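Local atomic coordinates of BtGH115A (Bacteroides thetaiotaomicron, PDB entry 5BY3), a protein that acts as a family GH115 glycoside hydrolase, a 4-O-methyl-alpha-glucuronidase specific for decorated arabinogalactans. Residues G324-Y329 and V337-I342; E346-Y351 and Y372-P377; Y555-K560 and N604-G609. All coordinates share one frame; numbering follows the deposited sequence. Where two conformers were deposited one is given.

Contact 1 (G324-Y329 and V337-I342); sequences GLLEKY and VPQVFI
Leu-326 reaches out from the last turns of helix 308-329 and meets Gln-339, whose side chain comes from the opposite direction. One methyl does the touching: Leu-326 CD1 lies 3.7 Å from Gln-339 CD, 3.9 Å from OE1 and 4.1 Å from NE2 of the same amide, so it sits against the whole group and not against one polar atom. The same methyl rests 3.9 Å from Val-337 CG1, the branch that chi1 -172° turns toward the helix. The amide is tied down at both ends. Gln-339 NE2 folds back to Val-337 O, in the loop just before the strand, a 3.0 Å hydrogen bond that is nearly straight at the N-H (165°), although the donor stands about 40° above the carbonyl plane. Gln-339 OE1 accepts from Arg-323, one turn back on the helix, while Tyr-290 touches both Leu-326 and Val-337. This is the return leg of a beta-alpha-beta crossover in the barrel, helix 308-329 joining strand 290-291 to its parallel neighbour 339-341. Because the polar ends of the glutamine are paired, its buried amide can serve as a fixed surface for a leucine methyl.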
# COMPACT_ATOMS: atom_id res chain seq x y z
N GLY A 324 -3.27 -31.30 -8.77
CA GLY A 324 -3.56 -32.65 -8.32
C GLY A 324 -4.15 -32.73 -6.93
O GLY A 324 -5.20 -33.36 -6.76
N LEU A 325 -3.51 -32.12 -5.94
CA LEU A 325 -4.02 -32.20 -4.55
C LEU A 325 -5.36 -31.48 -4.38
O LEU A 325 -6.20 -31.87 -3.56
CB LEU A 325 -3.03 -31.56 -3.57
CG LEU A 325 -1.71 -32.26 -3.32
CD1 LEU A 325 -0.56 -31.25 -3.13
CD2 LEU A 325 -1.90 -33.18 -2.14
N LEU A 326 -5.51 -30.41 -5.15
CA LEU A 326 -6.70 -29.60 -5.18
C LEU A 326 -7.88 -30.39 -5.76
O LEU A 326 -8.94 -30.43 -5.10
CB LEU A 326 -6.42 -28.28 -5.93
CG LEU A 326 -5.40 -27.29 -5.29
CD1 LEU A 326 -5.38 -26.00 -6.08
CD2 LEU A 326 -5.64 -27.00 -3.81
N GLU A 327 -7.68 -31.02 -6.94
CA GLU A 327 -8.57 -32.10 -7.48
C GLU A 327 -9.03 -33.11 -6.42
O GLU A 327 -10.23 -33.25 -6.18
CB GLU A 327 -7.96 -32.86 -8.67
CG GLU A 327 -7.75 -32.02 -9.92
CD GLU A 327 -7.83 -32.79 -11.23
OE1 GLU A 327 -8.33 -33.94 -11.24
OE2 GLU A 327 -7.41 -32.22 -12.27
N LYS A 328 -8.07 -33.75 -5.77
CA LYS A 328 -8.31 -34.78 -4.76
C LYS A 328 -8.94 -34.34 -3.40
O LYS A 328 -9.76 -35.09 -2.87
CB LYS A 328 -7.01 -35.60 -4.57
CG LYS A 328 -6.98 -36.63 -3.45
CD LYS A 328 -5.66 -37.38 -3.58
CE LYS A 328 -5.58 -38.62 -2.71
NZ LYS A 328 -4.44 -39.45 -3.19
N TYR A 329 -8.59 -33.18 -2.84
CA TYR A 329 -9.20 -32.77 -1.54
C TYR A 329 -10.12 -31.53 -1.53
O TYR A 329 -10.85 -31.32 -0.54
CB TYR A 329 -8.16 -32.61 -0.41
CG TYR A 329 -7.26 -33.78 -0.24
CD1 TYR A 329 -7.60 -34.85 0.59
CD2 TYR A 329 -6.04 -33.83 -0.91
CE1 TYR A 329 -6.76 -35.95 0.74
CE2 TYR A 329 -5.19 -34.92 -0.77
CZ TYR A 329 -5.55 -35.98 0.05
OH TYR A 329 -4.69 -37.05 0.18
N VAL A 337 -11.59 -23.84 -7.92
CA VAL A 337 -10.69 -23.56 -6.78
C VAL A 337 -9.93 -22.29 -7.12
O VAL A 337 -9.29 -22.23 -8.18
CB VAL A 337 -9.66 -24.68 -6.53
CG1 VAL A 337 -8.90 -24.42 -5.24
CG2 VAL A 337 -10.32 -26.05 -6.45
N PRO A 338 -9.99 -21.26 -6.24
CA PRO A 338 -9.26 -20.03 -6.59
C PRO A 338 -7.71 -20.15 -6.43
O PRO A 338 -7.19 -20.66 -5.42
CB PRO A 338 -9.89 -18.97 -5.69
CG PRO A 338 -10.43 -19.72 -4.53
CD PRO A 338 -10.79 -21.09 -5.01
N GLN A 339 -7.01 -19.69 -7.45
CA GLN A 339 -5.60 -19.98 -7.61
C GLN A 339 -4.80 -18.77 -8.05
O GLN A 339 -5.25 -17.99 -8.89
CB GLN A 339 -5.43 -21.15 -8.60
CG GLN A 339 -5.67 -22.51 -7.94
CD GLN A 339 -5.86 -23.64 -8.93
OE1 GLN A 339 -4.89 -24.19 -9.46
NE2 GLN A 339 -7.11 -24.01 -9.18
N VAL A 340 -3.59 -18.60 -7.52
CA VAL A 340 -2.78 -17.46 -7.94
C VAL A 340 -1.36 -17.91 -8.27
O VAL A 340 -0.79 -18.77 -7.60
CB VAL A 340 -2.83 -16.29 -6.88
CG1 VAL A 340 -2.19 -16.67 -5.55
CG2 VAL A 340 -2.19 -14.99 -7.40
N PHE A 341 -0.80 -17.32 -9.32
CA PHE A 341 0.59 -17.46 -9.60
C PHE A 341 1.23 -16.08 -9.54
O PHE A 341 0.75 -15.14 -10.22
CB PHE A 341 0.80 -18.13 -10.98
CG PHE A 341 2.25 -18.24 -11.38
CD1 PHE A 341 3.17 -18.97 -10.59
CD2 PHE A 341 2.72 -17.59 -12.53
CE1 PHE A 341 4.52 -19.06 -10.94
CE2 PHE A 341 4.07 -17.70 -12.89
CZ PHE A 341 4.95 -18.43 -12.09
N ILE A 342 2.30 -15.96 -8.74
CA ILE A 342 2.92 -14.66 -8.44
C ILE A 342 4.36 -14.61 -8.91
O ILE A 342 5.25 -15.08 -8.20
CB ILE A 342 2.85 -14.29 -6.93
CG1 ILE A 342 1.46 -14.58 -6.39
CG2 ILE A 342 3.19 -12.79 -6.70
CD1 ILE A 342 1.43 -14.73 -4.91

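Contact 2 (E346-Y351 and Y372-P377)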
# COMPACT_ATOMS: atom_id res chain seq x y z
N GLU A 346 12.75 -12.85 -9.50
CA GLU A 346 13.34 -13.64 -10.63
C GLU A 346 12.32 -14.53 -11.35
O GLU A 346 12.61 -15.05 -12.44
CB GLU A 346 14.54 -14.49 -10.16
CG GLU A 346 14.17 -15.86 -9.54
CD GLU A 346 13.40 -15.76 -8.21
OE1 GLU A 346 13.63 -14.80 -7.43
OE2 GLU A 346 12.58 -16.66 -7.90
N VAL A 347 11.16 -14.73 -10.73
CA VAL A 347 10.10 -15.56 -11.31
C VAL A 347 9.40 -14.88 -12.50
O VAL A 347 8.90 -15.57 -13.40
CB VAL A 347 9.20 -16.31 -10.24
CG1 VAL A 347 8.95 -15.51 -8.98
CG2 VAL A 347 7.89 -16.86 -10.82
N LEU A 348 9.42 -13.54 -12.54
CA LEU A 348 8.95 -12.78 -13.71
C LEU A 348 9.71 -13.23 -14.97
O LEU A 348 9.07 -13.47 -16.02
CB LEU A 348 9.04 -11.25 -13.47
CG LEU A 348 8.62 -10.21 -14.55
CD1 LEU A 348 7.12 -9.98 -14.63
CD2 LEU A 348 9.37 -8.88 -14.39
N ASP A 349 11.05 -13.39 -14.85
CA ASP A 349 11.92 -13.96 -15.92
C ASP A 349 11.48 -15.36 -16.35
O ASP A 349 11.36 -15.64 -17.54
CB ASP A 349 13.43 -14.02 -15.54
CG ASP A 349 14.04 -12.66 -15.23
OD1 ASP A 349 13.67 -11.63 -15.85
OD2 ASP A 349 14.94 -12.62 -14.35
N ILE A 350 11.26 -16.24 -15.38
CA ILE A 350 10.87 -17.59 -15.70
C ILE A 350 9.45 -17.70 -16.35
O ILE A 350 9.24 -18.53 -17.26
CB ILE A 350 11.25 -18.61 -14.58
CG1 ILE A 350 10.75 -20.00 -14.90
CG2 ILE A 350 10.79 -18.20 -13.19
CD1 ILE A 350 11.44 -20.60 -16.10
N TYR A 351 8.53 -16.81 -15.96
CA TYR A 351 7.26 -16.64 -16.71
C TYR A 351 7.53 -16.27 -18.19
O TYR A 351 7.19 -17.07 -19.08
CB TYR A 351 6.33 -15.64 -16.04
CG TYR A 351 5.14 -15.25 -16.89
CD1 TYR A 351 3.99 -16.06 -16.94
CD2 TYR A 351 5.16 -14.07 -17.67
CE1 TYR A 351 2.90 -15.70 -17.72
CE2 TYR A 351 4.08 -13.71 -18.46
CZ TYR A 351 2.94 -14.53 -18.48
OH TYR A 351 1.85 -14.17 -19.27
N TYR A 372 6.33 1.08 -7.90
CA TYR A 372 6.28 1.08 -9.37
C TYR A 372 6.04 -0.31 -9.94
O TYR A 372 6.93 -1.18 -9.91
CB TYR A 372 7.55 1.67 -9.96
CG TYR A 372 7.81 3.08 -9.49
CD1 TYR A 372 7.08 4.17 -10.02
CD2 TYR A 372 8.75 3.34 -8.47
CE1 TYR A 372 7.33 5.49 -9.60
CE2 TYR A 372 8.98 4.63 -8.03
CZ TYR A 372 8.27 5.70 -8.59
OH TYR A 372 8.56 6.96 -8.15
N ILE A 373 4.83 -0.50 -10.46
CA ILE A 373 4.41 -1.80 -11.05
C ILE A 373 5.31 -2.24 -12.21
O ILE A 373 5.49 -1.48 -13.18
CB ILE A 373 2.91 -1.75 -11.44
CG1 ILE A 373 2.10 -1.58 -10.15
CG2 ILE A 373 2.47 -3.03 -12.15
CD1 ILE A 373 0.62 -1.26 -10.33
N ARG A 374 5.90 -3.44 -12.11
CA ARG A 374 6.85 -3.92 -13.16
C ARG A 374 6.14 -4.37 -14.47
O ARG A 374 6.66 -4.17 -15.57
CB ARG A 374 7.80 -5.01 -12.64
CG ARG A 374 8.82 -4.54 -11.59
CD ARG A 374 10.11 -5.32 -11.77
NE ARG A 374 11.20 -4.91 -10.90
CZ ARG A 374 12.19 -4.11 -11.25
NH1 ARG A 374 12.26 -3.60 -12.49
NH2 ARG A 374 13.12 -3.82 -10.36
N HIS A 375 4.95 -4.96 -14.37
CA HIS A 375 4.32 -5.49 -15.57
C HIS A 375 2.82 -5.31 -15.60
O HIS A 375 2.11 -5.64 -14.64
CB HIS A 375 4.69 -6.97 -15.80
CG HIS A 375 4.12 -7.53 -17.06
ND1 HIS A 375 4.79 -7.50 -18.25
CD2 HIS A 375 2.91 -8.09 -17.32
CE1 HIS A 375 4.04 -8.04 -19.19
NE2 HIS A 375 2.88 -8.39 -18.65
N PHE A 376 2.38 -4.78 -16.74
CA PHE A 376 0.96 -4.64 -17.10
C PHE A 376 0.53 -5.69 -18.14
O PHE A 376 1.28 -5.95 -19.10
CB PHE A 376 0.70 -3.22 -17.59
CG PHE A 376 0.91 -2.18 -16.54
CD1 PHE A 376 2.18 -1.60 -16.34
CD2 PHE A 376 -0.16 -1.79 -15.70
CE1 PHE A 376 2.38 -0.65 -15.34
CE2 PHE A 376 0.05 -0.86 -14.69
CZ PHE A 376 1.31 -0.27 -14.53
N PRO A 377 -0.68 -6.29 -17.97
CA PRO A 377 -1.11 -7.44 -18.79
C PRO A 377 -1.19 -7.09 -20.25
O PRO A 377 -1.78 -6.06 -20.60
CB PRO A 377 -2.52 -7.77 -18.27
CG PRO A 377 -2.70 -6.98 -17.02
CD PRO A 377 -1.78 -5.80 -17.10
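Two neighbouring strand-to-strand connections of the TIM-type (beta/alpha)8 barrel meet here through Leu-348, Arg-374 and His-375. Helix 347-352 lies between strands 339-341 and 362-366, whereas residues 372-377 belong to the loop that leaves strand 362-366 and runs on to helix 379-383. The approach is modest, with about 124 Å² buried and no hydrogen bond across it; the closest alpha carbons, those of Leu-348 and His-375, are 8.8 Å apart.

Leu-348 does most of the work on the helix side. Its CG is anti to the backbone N (chi1 179°), which extends the side chain from the helix toward the loop, and each methyl finds a different residue there. CD1 settles on the methylene of His-375, not on its ring, and the two side chains cross obliquely. With His-375 CG likewise anti to its own N (chi1 -177°), the imidazole is turned aside from the leucine, and its NE2 is hydrogen-bonded to Glu-381. Tyr-351 OH bonds the other carboxylate oxygen of that glutamate, so two side chains, one from each segment, are brought together by a shared partner; across the gap Tyr-351 CE2 comes no nearer than 5.5 Å to His-375 NE2. Trp-365 packs against both rings, edge-to-face in the case of Tyr-351.

At the other end, the aliphatic part of Arg-374 passes alongside Leu-348 while its guanidinium goes on to a cation-pi contact with Trp-732, in helix 730-738 of the C-terminal region. The leucine therefore touches a residue that links the barrel loop to that region. That touch is a loose one, Leu-348 CD2 standing 4.5 Å from Arg-374 CD, against 4.0 Å between Leu-348 CD1 and His-375 CB.

Contact 3 (Y555-K560 and N604-G609)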
# COMPACT_ATOMS: atom_id res chain seq x y z
N TYR A 555 -4.43 11.81 16.91
CA TYR A 555 -3.60 12.88 16.39
C TYR A 555 -2.12 12.52 16.55
O TYR A 555 -1.33 12.75 15.63
CB TYR A 555 -3.94 14.22 17.06
CG TYR A 555 -3.25 15.41 16.43
CD1 TYR A 555 -3.64 15.90 15.17
CD2 TYR A 555 -2.20 16.04 17.09
CE1 TYR A 555 -3.00 16.99 14.59
CE2 TYR A 555 -1.57 17.14 16.53
CZ TYR A 555 -1.96 17.60 15.29
OH TYR A 555 -1.32 18.67 14.77
N PHE A 556 -1.72 11.94 17.67
CA PHE A 556 -0.31 11.67 17.82
C PHE A 556 0.10 10.60 16.80
O PHE A 556 1.11 10.72 16.11
CB PHE A 556 0.06 11.27 19.27
CG PHE A 556 1.56 11.22 19.50
CD1 PHE A 556 2.25 12.36 19.91
CD2 PHE A 556 2.28 10.04 19.25
CE1 PHE A 556 3.64 12.32 20.08
CE2 PHE A 556 3.66 9.99 19.43
CZ PHE A 556 4.34 11.13 19.85
N GLU A 557 -0.73 9.57 16.72
CA GLU A 557 -0.57 8.44 15.81
C GLU A 557 -0.54 8.79 14.33
O GLU A 557 0.35 8.32 13.63
CB GLU A 557 -1.67 7.41 16.09
CG GLU A 557 -1.40 6.63 17.36
CD GLU A 557 -2.59 5.84 17.80
OE1 GLU A 557 -3.08 5.01 17.01
OE2 GLU A 557 -3.01 6.04 18.97
N LEU A 558 -1.47 9.65 13.90
CA LEU A 558 -1.69 9.90 12.47
C LEU A 558 -1.05 11.17 11.92
O LEU A 558 -0.75 11.24 10.73
CB LEU A 558 -3.19 9.87 12.17
CG LEU A 558 -3.91 8.58 12.65
CD1 LEU A 558 -5.41 8.76 12.66
CD2 LEU A 558 -3.57 7.36 11.82
N VAL A 559 -0.84 12.17 12.76
CA VAL A 559 -0.24 13.43 12.33
C VAL A 559 1.07 13.71 13.07
O VAL A 559 2.10 13.83 12.44
CB VAL A 559 -1.24 14.63 12.44
CG1 VAL A 559 -0.65 15.89 11.88
CG2 VAL A 559 -2.51 14.36 11.66
N LYS A 560 1.02 13.81 14.39
CA LYS A 560 2.16 14.34 15.16
C LYS A 560 3.38 13.41 15.10
O LYS A 560 4.46 13.87 14.76
CB LYS A 560 1.74 14.67 16.60
CG LYS A 560 2.69 15.58 17.37
CD LYS A 560 2.02 16.20 18.58
CE LYS A 560 2.92 17.22 19.26
NZ LYS A 560 3.71 16.59 20.35
N ASN A 604 4.66 4.57 22.36
CA ASN A 604 4.62 3.29 23.01
C ASN A 604 3.96 3.35 24.39
O ASN A 604 3.81 2.31 25.05
CB ASN A 604 6.06 2.73 23.06
CG ASN A 604 6.45 1.99 21.76
OD1 ASN A 604 5.71 1.13 21.27
ND2 ASN A 604 7.62 2.32 21.22
N SER A 605 3.55 4.55 24.81
CA SER A 605 2.97 4.76 26.15
C SER A 605 1.58 5.38 26.10
O SER A 605 0.91 5.46 27.12
CB SER A 605 3.92 5.59 27.05
OG SER A 605 4.07 6.91 26.58
N LEU A 606 1.16 5.82 24.91
CA LEU A 606 -0.22 6.28 24.66
C LEU A 606 -1.23 5.21 25.06
O LEU A 606 -0.95 3.99 24.96
CB LEU A 606 -0.43 6.48 23.15
CG LEU A 606 0.30 7.43 22.24
CD1 LEU A 606 0.24 6.82 20.87
CD2 LEU A 606 -0.40 8.78 22.20
N GLU A 607 -2.42 5.68 25.45
CA GLU A 607 -3.57 4.84 25.84
C GLU A 607 -3.22 3.68 26.78
O GLU A 607 -3.53 2.52 26.51
CB GLU A 607 -4.33 4.37 24.59
CG GLU A 607 -4.95 5.50 23.77
CD GLU A 607 -6.17 6.19 24.40
OE1 GLU A 607 -6.85 5.62 25.29
OE2 GLU A 607 -6.46 7.33 23.97
N ASN A 608 -2.58 4.05 27.90
CA ASN A 608 -1.90 3.18 28.89
C ASN A 608 -0.55 2.69 28.44
O ASN A 608 0.49 3.16 28.92
CB ASN A 608 -2.78 2.06 29.44
CG ASN A 608 -3.92 2.59 30.29
OD1 ASN A 608 -3.88 3.75 30.74
ND2 ASN A 608 -4.95 1.76 30.50
N GLY A 609 -0.59 1.75 27.51
CA GLY A 609 0.53 1.36 26.66
C GLY A 609 -0.18 0.42 25.70
O GLY A 609 0.26 -0.71 25.49
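Phe-556 holds its CG anti to the backbone N (chi1 -170°), Glu-557 sets its CG beside the N (chi1 -75°), and Leu-606 does the same on the facing loop (chi1 -62°); together these torsions bring the fork of the leucine up to two successive residues of the helix. The setting is a helical hairpin. Helix 552-580 is followed after a short turn by helix 587-603, and the loop that leaves the second helix comes back to the early turns of the first.

Each leucine methyl has its own main partner. Leu-606 CD2 lies 3.9 Å from Phe-556 CB and 4.1 Å from CG of that residue, at the root of the ring, with the two side chains crossing at a slant. The other methyl, CD1, meets Glu-557, being 3.9 Å from its CG. Phe-556 also meets His-602, near the end of the second helix, in an edge-to-face stack, so the same ring packs against that helix just before the loop begins.

Glu-557 starts out beside the loop, but its extended chain brings the carboxylate end nearer. The polar end is taken up by a salt bridge from OE1 to Lys-438, while OE2 lies close to Asp-137, a pairing of acids that may be eased by the lysine on the other oxygen. Glu-607, next to the leucine, keeps its distance: its OE2 is 6.2 Å from Glu-557 OE2 and is hydrogen-bonded instead to Ser-553.

The helix itself is not regular here. Residues 556-560 form a wider pi-type turn, in which Tyr-555 O accepts from both Val-559 N, at 3.0 Å, and Lys-560 N, at 2.9 Å. On the contact side, the shortest approach to the leucine is made by a carboxylate oxygen, Glu-557 OE2, 3.8 Å from Leu-606 CD1.

In the fold
Along the chain the three contacts come in series. Contacts 1 and 2 both belong to the eight-stranded parallel barrel and follow each other along it: strand 339-341 of contact 1 leads into helix 347-352 of contact 2. Their centres are 22 Å apart, yet they touch, Phe-341 CZ lying 3.6 Å from Val-347 CG2. Contact 3 stands apart in the later helical region, its centre about 43 Å from that of contact 1 and 39 Å from that of contact 2, across the chain's centre from the latter. Contact 1 thus lies within one beta-alpha-beta crossover, contact 2 joins two consecutive barrel connections, and contact 3 ties a helical hairpin to its following loop, the side chain of Glu-557 about 14 Å from the bound nickel ion.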